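PDB 4KHB: FACT complex subunit POB3 from Chaetomium thermophilum var. thermophilum, which probably serves, within the FACT complex, as a histone chaperone subunit that helps to reorganise nucleosomes during transcription, replication and repair. Local coordinates for residues 8-13 and 84-89. Sequence-based numbering, arbitrary orientation.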
ATOM      1  N   GLU H   8      -3.546 -22.516  17.584  1.00 24.98           N
ATOM      2  CA  GLU H   8      -4.523 -22.040  16.614  1.00 24.24           C
ATOM      3  C   GLU H   8      -3.864 -21.946  15.248  1.00 24.99           C
ATOM      4  O   GLU H   8      -2.891 -21.211  15.066  1.00 27.32           O
ATOM      5  CB  GLU H   8      -5.088 -20.679  17.016  1.00 26.24           C
ATOM      6  CG  GLU H   8      -6.041 -20.716  18.197  1.00 29.29           C
ATOM      7  CD  GLU H   8      -7.374 -21.337  17.833  1.00 34.00           C
ATOM      8  OE1 GLU H   8      -7.685 -21.409  16.625  1.00 31.80           O
ATOM      9  OE2 GLU H   8      -8.118 -21.740  18.750  1.00 36.53           O
ATOM     10  N   SER H   9      -4.391 -22.698  14.291  1.00 23.53           N
ATOM     11  CA  SER H   9      -3.757 -22.796  12.984  1.00 25.42           C
ATOM     12  C   SER H   9      -4.648 -22.194  11.911  1.00 25.46           C
ATOM     13  O   SER H   9      -5.877 -22.262  11.996  1.00 27.59           O
ATOM     14  CB  SER H   9      -3.428 -24.255  12.658  1.00 26.65           C
ATOM     15  OG  SER H   9      -2.764 -24.356  11.414  1.00 39.48           O
ATOM     16  N   PHE H  10      -4.022 -21.612  10.894  1.00 19.40           N
ATOM     17  CA  PHE H  10      -4.747 -20.980   9.803  1.00 21.04           C
ATOM     18  C   PHE H  10      -4.038 -21.323   8.501  1.00 24.79           C
ATOM     19  O   PHE H  10      -2.813 -21.211   8.407  1.00 23.44           O
ATOM     20  CB  PHE H  10      -4.803 -19.463   9.999  1.00 18.28           C
ATOM     21  CG  PHE H  10      -5.592 -19.033  11.204  1.00 18.91           C
ATOM     22  CD1 PHE H  10      -4.988 -18.921  12.450  1.00 13.58           C
ATOM     23  CD2 PHE H  10      -6.945 -18.747  11.091  1.00 17.46           C
ATOM     24  CE1 PHE H  10      -5.720 -18.523  13.560  1.00 15.78           C
ATOM     25  CE2 PHE H  10      -7.682 -18.350  12.191  1.00 18.50           C
ATOM     26  CZ  PHE H  10      -7.070 -18.237  13.428  1.00 16.52           C
ATOM     27  N   ASP H  11      -4.804 -21.748   7.502  1.00 19.68           N
ATOM     28  CA  ASP H  11      -4.213 -22.213   6.255  1.00 23.00           C
ATOM     29  C   ASP H  11      -4.272 -21.167   5.147  1.00 27.01           C
ATOM     30  O   ASP H  11      -5.076 -20.234   5.204  1.00 14.98           O
ATOM     31  CB  ASP H  11      -4.901 -23.503   5.801  1.00 38.45           C
ATOM     32  CG  ASP H  11      -4.152 -24.745   6.248  1.00 40.63           C
ATOM     33  OD1 ASP H  11      -2.910 -24.769   6.113  1.00 48.52           O
ATOM     34  OD2 ASP H  11      -4.802 -25.692   6.734  1.00 53.18           O
ATOM     35  N   HIS H  12      -3.405 -21.333   4.149  1.00 25.01           N
ATOM     36  CA  HIS H  12      -3.384 -20.477   2.963  1.00 24.27           C
ATOM     37  C   HIS H  12      -3.081 -19.017   3.294  1.00 23.38           C
ATOM     38  O   HIS H  12      -3.785 -18.110   2.844  1.00 26.60           O
ATOM     39  CB  HIS H  12      -4.693 -20.592   2.173  1.00 24.04           C
ATOM     40  CG  HIS H  12      -4.549 -20.260   0.720  1.00 32.21           C
ATOM     41  ND1 HIS H  12      -3.702 -20.949  -0.120  1.00 30.55           N
ATOM     42  CD2 HIS H  12      -5.137 -19.305  -0.038  1.00 29.65           C
ATOM     43  CE1 HIS H  12      -3.776 -20.433  -1.336  1.00 34.24           C
ATOM     44  NE2 HIS H  12      -4.641 -19.435  -1.312  1.00 35.61           N
ATOM     45  N   ILE H  13      -2.025 -18.792   4.070  1.00 20.89           N
ATOM     46  CA  ILE H  13      -1.661 -17.445   4.490  1.00 18.58           C
ATOM     47  C   ILE H  13      -0.340 -17.012   3.850  1.00 20.14           C
ATOM     48  O   ILE H  13       0.617 -17.788   3.803  1.00 21.17           O
ATOM     49  CB  ILE H  13      -1.553 -17.353   6.028  1.00 18.29           C
ATOM     50  CG1 ILE H  13      -2.851 -17.834   6.686  1.00 17.40           C
ATOM     51  CG2 ILE H  13      -1.202 -15.934   6.462  1.00 17.04           C
ATOM     52  CD1 ILE H  13      -4.088 -17.055   6.260  1.00 16.39           C
ATOM     53  N   GLU H  84     -12.907 -13.315  14.793  1.00 17.79           N
ATOM     54  CA  GLU H  84     -13.227 -13.534  16.202  1.00 21.41           C
ATOM     55  C   GLU H  84     -12.213 -14.453  16.889  1.00 17.86           C
ATOM     56  O   GLU H  84     -11.876 -14.257  18.062  1.00 17.76           O
ATOM     57  CB  GLU H  84     -14.682 -14.019  16.354  1.00 22.54           C
ATOM     58  CG  GLU H  84     -14.995 -15.386  15.749  1.00 43.39           C
ATOM     59  CD  GLU H  84     -16.158 -16.074  16.447  1.00 61.16           C
ATOM     60  OE1 GLU H  84     -16.758 -15.463  17.361  1.00 56.37           O
ATOM     61  OE2 GLU H  84     -16.468 -17.231  16.093  1.00 63.79           O
ATOM     62  N   ARG H  85     -11.719 -15.437  16.147  1.00 16.60           N
ATOM     63  CA  ARG H  85     -10.678 -16.330  16.635  1.00 17.95           C
ATOM     64  C   ARG H  85      -9.375 -15.558  16.842  1.00 19.18           C
ATOM     65  O   ARG H  85      -8.716 -15.696  17.872  1.00 20.47           O
ATOM     66  CB  ARG H  85     -10.459 -17.463  15.633  1.00 13.95           C
ATOM     67  CG  ARG H  85     -10.473 -18.861  16.235  1.00 16.75           C
ATOM     68  CD  ARG H  85     -10.519 -19.923  15.143  1.00 22.52           C
ATOM     69  NE  ARG H  85      -9.244 -20.623  15.008  1.00 24.01           N
ATOM     70  CZ  ARG H  85      -8.784 -21.132  13.868  1.00 22.38           C
ATOM     71  NH1 ARG H  85      -9.493 -21.021  12.754  1.00 22.57           N
ATOM     72  NH2 ARG H  85      -7.612 -21.749  13.843  1.00 21.69           N
ATOM     73  N   LEU H  86      -9.004 -14.759  15.845  1.00 13.46           N
ATOM     74  CA  LEU H  86      -7.781 -13.961  15.892  1.00 15.50           C
ATOM     75  C   LEU H  86      -7.809 -12.938  17.024  1.00 17.29           C
ATOM     76  O   LEU H  86      -6.798 -12.713  17.693  1.00 15.75           O
ATOM     77  CB  LEU H  86      -7.539 -13.268  14.545  1.00  9.36           C
ATOM     78  CG  LEU H  86      -7.227 -14.194  13.364  1.00 13.88           C
ATOM     79  CD1 LEU H  86      -7.373 -13.473  12.040  1.00  8.51           C
ATOM     80  CD2 LEU H  86      -5.827 -14.765  13.492  1.00 13.14           C
ATOM     81  N   ALA H  87      -8.967 -12.317  17.227  1.00 14.58           N
ATOM     82  CA  ALA H  87      -9.127 -11.326  18.282  1.00 17.33           C
ATOM     83  C   ALA H  87      -8.920 -11.953  19.656  1.00 14.78           C
ATOM     84  O   ALA H  87      -8.332 -11.336  20.545  1.00 14.38           O
ATOM     85  CB  ALA H  87     -10.492 -10.663  18.189  1.00 12.17           C
ATOM     86  N   LYS H  88      -9.404 -13.181  19.826  1.00 18.17           N
ATOM     87  CA  LYS H  88      -9.215 -13.904  21.080  1.00 20.00           C
ATOM     88  C   LYS H  88      -7.750 -14.261  21.311  1.00 18.72           C
ATOM     89  O   LYS H  88      -7.244 -14.147  22.429  1.00 16.11           O
ATOM     90  CB  LYS H  88     -10.064 -15.177  21.115  1.00 21.82           C
ATOM     91  CG  LYS H  88     -10.459 -15.584  22.527  1.00 34.98           C
ATOM     92  CD  LYS H  88     -11.383 -16.790  22.556  1.00 39.14           C
ATOM     93  CE  LYS H  88     -11.809 -17.110  23.983  1.00 52.65           C
ATOM     94  NZ  LYS H  88     -12.857 -18.164  24.043  1.00 50.69           N
ATOM     95  N   ILE H  89      -7.082 -14.706  20.250  1.00 14.86           N
ATOM     96  CA  ILE H  89      -5.663 -15.040  20.305  1.00 19.28           C
ATOM     97  C   ILE H  89      -4.815 -13.864  20.783  1.00 17.19           C
ATOM     98  O   ILE H  89      -4.053 -13.988  21.740  1.00 20.17           O
ATOM     99  CB  ILE H  89      -5.147 -15.493  18.921  1.00 23.32           C
ATOM    100  CG1 ILE H  89      -5.766 -16.831  18.520  1.00 16.38           C
ATOM    101  CG2 ILE H  89      -3.627 -15.581  18.911  1.00 17.73           C
ATOM    102  CD1 ILE H  89      -5.509 -17.194  17.075  1.00 15.76           C
TER
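Glu-8, on the first strand of the N-terminal PH domain, meets Arg-85 of helix 83-92 in a salt bridge, the opening element of a worked example of how one arginine can serve charge, backbone and aromatic ring together. The carboxylate and guanidinium planes stand 55° apart, and of the two carboxylate oxygens OE1 makes both bonds to the guanidinium: it takes NE of Arg-85 in a hydrogen bond modelled as very short, whose exact length is doubtful, and NH2 of Arg-85 in a weak one at 2.8 Å. The aliphatic part of Glu-8 packs on Ile-89, one helical turn after Arg-85, with CB of Glu-8 3.5 Å from CD1 of Ile-89. Ser-9 contributes its backbone: its carbonyl O accepts a hydrogen bond from NH2 of Arg-85 at 2.6 Å. The side chain of Phe-10 leaves the strand toward the helix, CG anti to the carbonyl carbon (chi1 -65°). The guanidinium lies nearly flat on one face of its ring, planes 14° apart, in an off-centre cation-pi stack with CZ of Arg-85 3.8 Å from the ring centroid. CD2 of Leu-86 makes a CH-pi contact with the opposite face, 4.1 Å from that centroid, while CD1 of Ile-89 meets the ring edge 3.8 Å from CE1 of Phe-10. Phe-78, on strand 72-78, packs edge-to-face with the same ring. An alanine in place of Phe-10 would probably leave one guanidinium face without its stacking partner and open a gap before Leu-86 and Ile-89. Helix 83-92 is thus joined to strand 8-11, in keeping with the helix that closes one end of the PH-type beta-sandwich. The guanidinium is restrained from turning, its charge probably balanced by the Glu-8 carboxylate, while its edge N-H groups and its flat face serve different partners.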